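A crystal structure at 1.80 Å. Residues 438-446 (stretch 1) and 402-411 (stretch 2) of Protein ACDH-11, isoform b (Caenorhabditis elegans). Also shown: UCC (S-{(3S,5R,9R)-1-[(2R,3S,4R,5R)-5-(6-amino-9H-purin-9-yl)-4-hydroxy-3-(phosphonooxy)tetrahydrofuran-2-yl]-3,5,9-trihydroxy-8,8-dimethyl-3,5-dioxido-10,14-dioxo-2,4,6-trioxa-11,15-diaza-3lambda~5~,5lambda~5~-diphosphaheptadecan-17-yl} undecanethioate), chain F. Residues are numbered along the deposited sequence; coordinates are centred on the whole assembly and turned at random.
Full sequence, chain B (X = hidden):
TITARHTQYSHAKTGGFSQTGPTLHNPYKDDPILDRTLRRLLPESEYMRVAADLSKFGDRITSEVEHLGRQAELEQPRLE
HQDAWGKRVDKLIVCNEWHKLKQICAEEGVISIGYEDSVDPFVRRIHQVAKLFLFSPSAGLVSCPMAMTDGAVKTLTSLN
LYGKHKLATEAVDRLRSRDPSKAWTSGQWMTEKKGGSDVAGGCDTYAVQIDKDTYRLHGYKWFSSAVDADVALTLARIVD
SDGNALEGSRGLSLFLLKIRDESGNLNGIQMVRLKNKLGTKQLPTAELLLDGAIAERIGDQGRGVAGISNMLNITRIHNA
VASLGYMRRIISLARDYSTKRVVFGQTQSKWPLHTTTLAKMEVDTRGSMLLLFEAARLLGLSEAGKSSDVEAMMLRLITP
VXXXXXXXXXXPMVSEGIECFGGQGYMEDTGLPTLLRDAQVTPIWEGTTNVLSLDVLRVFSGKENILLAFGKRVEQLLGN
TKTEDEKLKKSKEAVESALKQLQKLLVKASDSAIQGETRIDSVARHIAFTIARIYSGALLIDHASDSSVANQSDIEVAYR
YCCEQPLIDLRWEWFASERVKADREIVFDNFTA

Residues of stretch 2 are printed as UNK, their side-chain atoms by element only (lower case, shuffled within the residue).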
ATOM      1  N   ASP B 438     -12.711  -4.157  16.702  1.00 23.92           N
ATOM      2  CA  ASP B 438     -13.257  -2.973  17.342  1.00 26.23           C
ATOM      3  C   ASP B 438     -13.795  -3.212  18.779  1.00 26.52           C
ATOM      4  O   ASP B 438     -13.486  -2.452  19.694  1.00 28.33           O
ATOM      5  CB  ASP B 438     -14.281  -2.266  16.439  1.00 25.05           C
ATOM      6  CG  ASP B 438     -13.630  -1.647  15.113  1.00 28.48           C
ATOM      7  OD1 ASP B 438     -12.375  -1.764  14.847  1.00 28.69           O
ATOM      8  OD2 ASP B 438     -14.392  -0.986  14.299  1.00 27.90           O
ATOM      9  N   ALA B 439     -14.532  -4.303  18.973  1.00 25.66           N
ATOM     10  CA  ALA B 439     -15.042  -4.667  20.293  1.00 28.91           C
ATOM     11  C   ALA B 439     -13.887  -4.854  21.297  1.00 26.99           C
ATOM     12  O   ALA B 439     -14.052  -4.576  22.475  1.00 26.82           O
ATOM     13  CB  ALA B 439     -15.861  -5.964  20.208  1.00 30.84           C
ATOM     14  N   GLN B 440     -12.715  -5.294  20.825  1.00 24.45           N
ATOM     15  CA  GLN B 440     -11.541  -5.466  21.659  1.00 25.59           C
ATOM     16  C   GLN B 440     -10.984  -4.156  22.242  1.00 24.54           C
ATOM     17  O   GLN B 440     -10.252  -4.185  23.223  1.00 27.06           O
ATOM     18  CB  GLN B 440     -10.483  -6.312  20.921  1.00 23.78           C
ATOM     19  CG  GLN B 440      -9.153  -6.495  21.600  1.00 23.42           C
ATOM     20  CD  GLN B 440      -9.281  -7.317  22.895  1.00 25.98           C
ATOM     21  OE1 GLN B 440      -9.424  -6.731  24.015  1.00 28.70           O
ATOM     22  NE2 GLN B 440      -9.335  -8.581  22.765  1.00 22.25           N
ATOM     23  N   VAL B 441     -11.293  -2.998  21.643  1.00 25.89           N
ATOM     24  CA  VAL B 441     -10.891  -1.758  22.300  1.00 25.35           C
ATOM     25  C   VAL B 441     -11.627  -1.519  23.676  1.00 26.00           C
ATOM     26  O   VAL B 441     -11.098  -0.883  24.590  1.00 25.04           O
ATOM     27  CB  VAL B 441     -11.074  -0.530  21.394  1.00 25.14           C
ATOM     28  CG1 VAL B 441     -12.480   0.012  21.412  1.00 25.73           C
ATOM     29  CG2 VAL B 441     -10.045   0.525  21.817  1.00 26.93           C
ATOM     30  N   THR B 442     -12.838  -2.036  23.734  1.00 24.88           N
ATOM     31  CA  THR B 442     -13.795  -1.635  24.789  1.00 26.80           C
ATOM     32  C   THR B 442     -13.387  -2.059  26.232  1.00 30.89           C
ATOM     33  O   THR B 442     -13.665  -1.303  27.131  1.00 29.73           O
ATOM     34  CB  THR B 442     -15.260  -1.955  24.472  1.00 26.75           C
ATOM     35  OG1 THR B 442     -15.541  -3.366  24.459  1.00 28.11           O
ATOM     36  CG2 THR B 442     -15.703  -1.369  23.179  1.00 26.19           C
ATOM     37  N   PRO B 443     -12.730  -3.208  26.433  1.00 26.14           N
ATOM     38  CA  PRO B 443     -12.224  -3.463  27.800  1.00 28.37           C
ATOM     39  C   PRO B 443     -10.925  -2.806  28.136  1.00 26.94           C
ATOM     40  O   PRO B 443     -10.480  -2.970  29.298  1.00 29.83           O
ATOM     41  CB  PRO B 443     -12.049  -5.003  27.816  1.00 28.32           C
ATOM     42  CG  PRO B 443     -11.683  -5.272  26.375  1.00 27.70           C
ATOM     43  CD  PRO B 443     -12.626  -4.441  25.601  1.00 27.75           C
ATOM     44  N   ILE B 444     -10.329  -2.040  27.197  1.00 28.14           N
ATOM     45  CA  ILE B 444      -8.975  -1.487  27.381  1.00 28.07           C
ATOM     46  C   ILE B 444      -8.999   0.012  27.682  1.00 28.24           C
ATOM     47  O   ILE B 444      -8.482   0.488  28.741  1.00 30.69           O
ATOM     48  CB  ILE B 444      -8.061  -1.834  26.207  1.00 29.24           C
ATOM     49  CG1 ILE B 444      -7.863  -3.365  26.129  1.00 29.36           C
ATOM     50  CG2 ILE B 444      -6.697  -1.162  26.381  1.00 31.15           C
ATOM     51  CD1 ILE B 444      -7.115  -3.828  24.872  1.00 29.74           C
ATOM     52  N   TRP B 445      -9.596   0.764  26.792  1.00 28.50           N
ATOM     53  CA  TRP B 445      -9.578   2.198  26.977  1.00 29.54           C
ATOM     54  C   TRP B 445     -10.648   2.697  27.923  1.00 30.66           C
ATOM     55  O   TRP B 445     -11.564   1.974  28.245  1.00 31.05           O
ATOM     56  CB  TRP B 445      -9.602   2.933  25.629  1.00 27.50           C
ATOM     57  CG  TRP B 445     -10.836   2.876  24.761  1.00 28.03           C
ATOM     58  CD1 TRP B 445     -12.098   2.377  25.055  1.00 26.41           C
ATOM     59  CD2 TRP B 445     -10.919   3.429  23.459  1.00 27.72           C
ATOM     60  NE1 TRP B 445     -12.891   2.516  23.990  1.00 29.89           N
ATOM     61  CE2 TRP B 445     -12.223   3.214  23.005  1.00 28.23           C
ATOM     62  CE3 TRP B 445      -9.984   4.117  22.625  1.00 28.51           C
ATOM     63  CZ2 TRP B 445     -12.647   3.639  21.718  1.00 28.47           C
ATOM     64  CZ3 TRP B 445     -10.402   4.537  21.371  1.00 28.80           C
ATOM     65  CH2 TRP B 445     -11.709   4.247  20.912  1.00 29.66           C
ATOM     66  N   GLU B 446     -10.449   3.934  28.392  1.00 30.76           N
ATOM     67  CA  GLU B 446     -11.247   4.537  29.454  1.00 30.70           C
ATOM     68  C   GLU B 446     -11.259   3.628  30.699  1.00 33.04           C
ATOM     69  O   GLU B 446     -12.219   3.651  31.457  1.00 32.67           O
ATOM     70  CB  GLU B 446     -12.683   4.823  29.008  1.00 32.98           C
ATOM     71  CG  GLU B 446     -12.763   5.837  27.835  1.00 37.96           C
ATOM     72  CD  GLU B 446     -12.377   7.309  28.171  1.00 41.77           C
ATOM     73  OE1 GLU B 446     -12.035   7.665  29.319  1.00 40.25           O
ATOM     74  OE2 GLU B 446     -12.429   8.137  27.217  1.00 42.22           O
ATOM     75  N   UNK B 402     -20.913  -1.177  35.021  1.00 37.62           N
ATOM     76  CA  UNK B 402     -21.401  -1.336  33.641  1.00 36.34           C
ATOM     77  C   UNK B 402     -20.320  -1.394  32.566  1.00 34.86           C
ATOM     78  O   UNK B 402     -20.259  -2.332  31.750  1.00 32.92           O
ATOM     79  c   UNK B 402     -22.373  -0.237  33.317  1.00 38.01           C
ATOM     80  c   UNK B 402     -22.857  -0.114  31.896  1.00 36.59           C
ATOM     81  c   UNK B 402     -23.678   1.153  31.709  1.00 38.07           C
ATOM     82  c   UNK B 402     -23.679  -1.306  31.475  1.00 37.32           C
ATOM     83  N   UNK B 403     -19.453  -0.392  32.595  1.00 34.00           N
ATOM     84  CA  UNK B 403     -18.367  -0.345  31.659  1.00 35.36           C
ATOM     85  C   UNK B 403     -17.529  -1.617  31.734  1.00 32.34           C
ATOM     86  O   UNK B 403     -17.235  -2.252  30.690  1.00 30.26           O
ATOM     87  n   UNK B 403     -13.148   0.103  29.418  1.00 28.45           N
ATOM     88  c   UNK B 403     -14.200   1.019  29.870  1.00 29.77           C
ATOM     89  c   UNK B 403     -15.413   0.342  30.477  1.00 31.84           C
ATOM     90  c   UNK B 403     -16.507   1.333  30.805  1.00 30.58           C
ATOM     91  c   UNK B 403     -17.509   0.917  31.895  1.00 34.17           C
ATOM     92  N   UNK B 404     -17.061  -1.969  32.909  1.00 32.32           N
ATOM     93  CA  UNK B 404     -16.120  -3.072  32.991  1.00 30.89           C
ATOM     94  C   UNK B 404     -16.806  -4.386  32.671  1.00 31.16           C
ATOM     95  O   UNK B 404     -16.201  -5.295  32.074  1.00 32.86           O
ATOM     96  c   UNK B 404     -16.191  -3.474  35.584  1.00 34.24           C
ATOM     97  c   UNK B 404     -15.630  -2.751  36.812  1.00 35.23           C
ATOM     98  c   UNK B 404     -15.412  -3.121  34.332  1.00 33.22           C
ATOM     99  c   UNK B 404     -16.195  -4.988  35.821  1.00 36.98           C
ATOM    100  N   UNK B 405     -18.059  -4.528  33.025  1.00 32.83           N
ATOM    101  CA  UNK B 405     -18.732  -5.806  32.815  1.00 32.11           C
ATOM    102  C   UNK B 405     -19.086  -6.031  31.322  1.00 31.61           C
ATOM    103  O   UNK B 405     -18.729  -7.099  30.742  1.00 30.90           O
ATOM    104  c   UNK B 405     -19.731  -8.407  34.402  1.00 37.00           C
ATOM    105  c   UNK B 405     -19.960  -5.966  33.733  1.00 35.73           C
ATOM    106  c   UNK B 405     -22.046  -9.103  33.099  1.00 39.66           C
ATOM    107  c   UNK B 405     -20.460  -7.436  33.751  1.00 35.88           C
ATOM    108  c   UNK B 405     -21.325 -10.061  33.799  1.00 39.74           C
ATOM    109  c   UNK B 405     -21.602  -7.816  33.088  1.00 36.40           C
ATOM    110  c   UNK B 405     -20.157  -9.719  34.435  1.00 39.14           C
ATOM    111  o   UNK B 405     -21.699 -11.379  33.809  1.00 42.24           O
ATOM    112  N   UNK B 406     -19.766  -5.061  30.692  1.00 32.75           N
ATOM    113  CA  UNK B 406     -20.074  -5.173  29.273  1.00 32.40           C
ATOM    114  C   UNK B 406     -18.778  -5.279  28.456  1.00 31.19           C
ATOM    115  O   UNK B 406     -18.704  -5.991  27.444  1.00 31.86           O
ATOM    116  c   UNK B 406     -20.908  -3.976  28.772  1.00 34.20           C
ATOM    117  N   UNK B 407     -17.758  -4.569  28.935  1.00 30.34           N
ATOM    118  CA  UNK B 407     -16.447  -4.572  28.360  1.00 31.34           C
ATOM    119  C   UNK B 407     -15.840  -5.934  28.245  1.00 30.12           C
ATOM    120  O   UNK B 407     -15.220  -6.294  27.250  1.00 26.22           O
ATOM    121  N   UNK B 408     -16.011  -6.695  29.310  1.00 28.48           N
ATOM    122  CA  UNK B 408     -15.400  -7.986  29.416  1.00 28.34           C
ATOM    123  C   UNK B 408     -16.294  -9.044  28.762  1.00 29.99           C
ATOM    124  O   UNK B 408     -15.800 -10.063  28.309  1.00 29.72           O
ATOM    125  c   UNK B 408     -14.375  -9.564  31.164  1.00 31.65           C
ATOM    126  c   UNK B 408     -15.089  -8.279  30.866  1.00 31.17           C
ATOM    127  n   UNK B 408     -10.953  -8.861  29.580  1.00 31.46           N
ATOM    128  c   UNK B 408     -13.162  -9.820  30.283  1.00 29.67           C
ATOM    129  c   UNK B 408     -12.116  -8.716  30.423  1.00 32.66           C
ATOM    130  N   UNK B 409     -17.597  -8.831  28.708  1.00 28.89           N
ATOM    131  CA  UNK B 409     -18.477  -9.675  27.895  1.00 29.12           C
ATOM    132  C   UNK B 409     -18.197  -9.628  26.367  1.00 30.33           C
ATOM    133  O   UNK B 409     -18.410 -10.612  25.698  1.00 30.11           O
ATOM    134  c   UNK B 409     -19.929  -9.307  28.077  1.00 31.15           C
ATOM    135  c   UNK B 409     -20.538  -9.649  29.402  1.00 32.49           C
ATOM    136  n   UNK B 409     -22.889 -10.078  29.607  1.00 37.40           N
ATOM    137  c   UNK B 409     -21.959  -9.170  29.426  1.00 36.21           C
ATOM    138  o   UNK B 409     -22.206  -7.976  29.266  1.00 35.79           O
ATOM    139  N   UNK B 410     -17.731  -8.500  25.864  1.00 27.24           N
ATOM    140  CA  UNK B 410     -17.840  -8.160  24.439  1.00 27.58           C
ATOM    141  C   UNK B 410     -16.958  -9.058  23.535  1.00 26.77           C
ATOM    142  O   UNK B 410     -17.468  -9.604  22.581  1.00 28.29           O
ATOM    143  c   UNK B 410     -17.480  -6.704  24.189  1.00 27.32           C
ATOM    144  N   UNK B 411     -15.680  -9.224  23.849  1.00 27.12           N
ATOM    145  CA  UNK B 411     -14.837  -9.997  22.947  1.00 26.93           C
ATOM    146  C   UNK B 411     -15.229 -11.474  22.901  1.00 28.82           C
ATOM    147  O   UNK B 411     -15.412 -11.996  21.837  1.00 27.92           O
ATOM    148  c   UNK B 411     -12.917  -8.357  22.868  1.00 28.85           C
ATOM    149  c   UNK B 411     -13.337  -9.814  23.187  1.00 27.46           C
ATOM    150  c   UNK B 411     -12.510 -10.772  22.322  1.00 27.68           C
TER
HETATM  151  OA1 UCC F 702      -8.879   6.079  26.828  1.00 45.76           O
HETATM  152  CA1 UCC F 702      -9.222   7.289  26.538  1.00 48.78           C
HETATM  153  CA2 UCC F 702      -9.964   7.803  25.299  1.00 47.78           C
HETATM  154  CA3 UCC F 702     -10.704   6.840  24.424  1.00 52.51           C
HETATM  155  CA4 UCC F 702     -12.082   7.417  23.956  1.00 53.68           C
HETATM  156  CA5 UCC F 702     -13.217   6.622  24.615  1.00 50.35           C
HETATM  157  CA6 UCC F 702     -14.313   6.333  23.649  1.00 48.77           C
HETATM  158  CA7 UCC F 702     -15.442   5.547  24.297  1.00 47.43           C
HETATM  159  CA8 UCC F 702     -16.385   5.611  23.163  1.00 49.55           C
HETATM  160  CA9 UCC F 702     -17.080   4.441  22.719  1.00 52.31           C
HETATM  161  C10 UCC F 702     -16.711   4.000  21.374  1.00 54.84           C
HETATM  162  C11 UCC F 702     -16.122   2.626  21.659  1.00 57.20           C
HETATM  163  S   UCC F 702      -8.882   8.643  27.461  1.00 46.45           S
HETATM  164  CP1 UCC F 702      -7.922   8.125  28.935  1.00 49.37           C
HETATM  165  CP2 UCC F 702      -8.631   7.184  29.860  1.00 48.53           C
HETATM  166  NP1 UCC F 702      -7.934   7.033  31.154  1.00 48.66           N
HETATM  167  CP3 UCC F 702      -8.612   6.464  32.152  1.00 47.18           C
HETATM  168  OP1 UCC F 702      -9.726   5.952  32.033  1.00 43.37           O
HETATM  169  CP4 UCC F 702      -7.978   6.526  33.527  1.00 47.30           C
HETATM  170  CP5 UCC F 702      -7.943   5.114  34.131  1.00 47.06           C
HETATM  171  NP2 UCC F 702      -7.498   5.344  35.499  1.00 47.68           N
HETATM  172  CP6 UCC F 702      -8.299   5.697  36.504  1.00 48.76           C
HETATM  173  OP2 UCC F 702      -9.517   5.757  36.406  1.00 50.21           O
HETATM  174  CP8 UCC F 702      -7.595   5.900  37.830  1.00 48.73           C
HETATM  175  OP3 UCC F 702      -8.371   5.239  38.876  1.00 47.48           O
HETATM  176  CPB UCC F 702      -7.513   7.319  38.340  1.00 52.98           C
HETATM  177  CP7 UCC F 702      -8.750   8.224  38.238  1.00 51.17           C
HETATM  178  CP9 UCC F 702      -6.806   8.022  37.100  1.00 49.45           C
HETATM  179  CPA UCC F 702      -6.338   7.582  39.308  1.00 52.75           C
HETATM  180  O7  UCC F 702      -6.320   8.984  39.678  1.00 54.11           O
HETATM  181  P2  UCC F 702      -5.571   9.451  41.038  1.00 53.12           P
HETATM  182  O21 UCC F 702      -5.635  10.964  41.173  1.00 56.52           O
HETATM  183  O22 UCC F 702      -4.276   8.630  41.116  1.00 49.94           O
HETATM  184  O6  UCC F 702      -6.543   8.734  42.129  1.00 52.88           O
HETATM  185  P1  UCC F 702      -7.443   9.406  43.258  1.00 58.34           P
HETATM  186  O11 UCC F 702      -6.632  10.217  44.258  1.00 58.05           O
HETATM  187  O12 UCC F 702      -8.266   8.250  43.743  1.00 54.95           O
HETATM  188  O5' UCC F 702      -8.382  10.411  42.314  1.00 57.41           O
HETATM  189  C5' UCC F 702      -8.341  11.845  42.517  1.00 58.17           C
HETATM  190  C4' UCC F 702      -9.751  12.430  42.728  1.00 58.34           C
HETATM  191  C3' UCC F 702     -10.425  11.831  43.959  1.00 58.54           C
HETATM  192  O3' UCC F 702     -11.255  12.855  44.447  1.00 61.18           O
HETATM  193  P3  UCC F 702     -11.025  13.529  45.857  1.00 65.39           P
HETATM  194  O33 UCC F 702     -12.079  14.614  45.863  1.00 61.86           O
HETATM  195  O32 UCC F 702      -9.666  14.181  45.748  1.00 64.77           O
HETATM  196  O31 UCC F 702     -11.185  12.362  46.864  1.00 65.76           O
HETATM  197  C2' UCC F 702     -11.294  10.689  43.451  1.00 56.60           C
HETATM  198  O2' UCC F 702     -12.501  10.471  44.179  1.00 55.96           O
HETATM  199  O4' UCC F 702     -10.593  12.092  41.606  1.00 55.50           O
HETATM  200  C1' UCC F 702     -11.662  11.289  42.088  1.00 57.70           C
HETATM  201  N9  UCC F 702     -12.081  10.326  41.060  1.00 55.89           N
HETATM  202  C4  UCC F 702     -13.344  10.230  40.659  1.00 54.64           C
HETATM  203  N3  UCC F 702     -14.494  10.896  40.919  1.00 52.38           N
HETATM  204  C8  UCC F 702     -11.304   9.396  40.456  1.00 55.36           C
HETATM  205  N7  UCC F 702     -12.065   8.694  39.596  1.00 55.90           N
HETATM  206  C5  UCC F 702     -13.332   9.162  39.661  1.00 53.88           C
HETATM  207  C6  UCC F 702     -14.621   8.892  38.970  1.00 55.36           C
HETATM  208  N6  UCC F 702     -14.676   7.914  38.031  1.00 55.29           N
HETATM  209  N1  UCC F 702     -15.726   9.601  39.368  1.00 54.55           N
HETATM  210  C2  UCC F 702     -15.647  10.563  40.310  1.00 53.38           C
HETATM  211  O   HOH W   1     -12.986  -1.948  31.358  1.00 32.04           O

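Stretch 2 is helical throughout, with backbone bonds of the i to i+4 kind, and side-chain atom count and connectivity identify each position.

Position 402 carries four carbons, forked at the second, and its side chain stays out of reach of stretch 1. The fork after one methylene makes it Leu-402.

Position 403 has four carbons in a row ending in nitrogen. Its CA-to-CB bond points sideways, yet the chain end reaches stretch 1, where the nitrogen lies 2.7 Å from Thr-442 O and 2.7 Å from Trp-445 O. This is Lys-403; chi1, chi3 and chi4 are t and chi2 is m, a largely extended chain that delivers NZ to both carbonyls.

Position 404 again shows four carbons forked at the second, and its end leads away from stretch 1: Leu-404. At 405, one carbon precedes a six-carbon ring bearing an oxygen, too far from stretch 1 to touch it, which gives Tyr-405. A single carbon at 406, CB, points sideways and lies 6.9 Å from Thr-442 OG1, too far for contact, which gives Ala-406.

Position 407 has no side-chain atoms and is therefore Gly-407. Its CA comes within 4.4 Å of Pro-443 CA, and its O lies 3.5 Å from Pro-443 CB. An ideal CB here would stand 3.6 Å from Pro-443 CA but only 2.7 Å from Lys-403 O, so the clash would arise within the helix.

Position 408 repeats the pattern of four carbons in a row and a terminal nitrogen, which approaches Pro-443 CB at 4.4 Å. It is Lys-408, whose NZ is hydrogen-bonded elsewhere in the structure. Position 409 has three carbons, the third carrying one oxygen and one nitrogen, and makes no contact: Gln-409.

The one carbon of 410, CB, points toward stretch 1, 4.4 Å from Ala-439 CB and 3.9 Å from Thr-442 OG1, hence Ala-410. At 411, one carbon carries two others, the beta-branched pattern of Val-411; its CG2 packs 3.4 Å from Gln-440 CA.

The contact buries 423 Å² and combines close packing with a polar anchor. Ala-410 and Val-411 meet the Ala-439 to Thr-442 type I turn, within which Thr-442 OG1 donates to Ala-439 O at 2.8 Å. Farther back along the helix, Lys-403 NZ donates to Thr-442 O and Trp-445 O, tying together two carbonyls three residues apart. It also donates to water 1, whose O lies 2.8 Å from Lys-403 NZ. Next to this anchor, Glu-446 N bonds UCC OA1 at 3.1 Å, while UCC CA3 lies over one face of the Trp-445 ring.

Stretch 2, residues 402-411: LKLYAGKQAV
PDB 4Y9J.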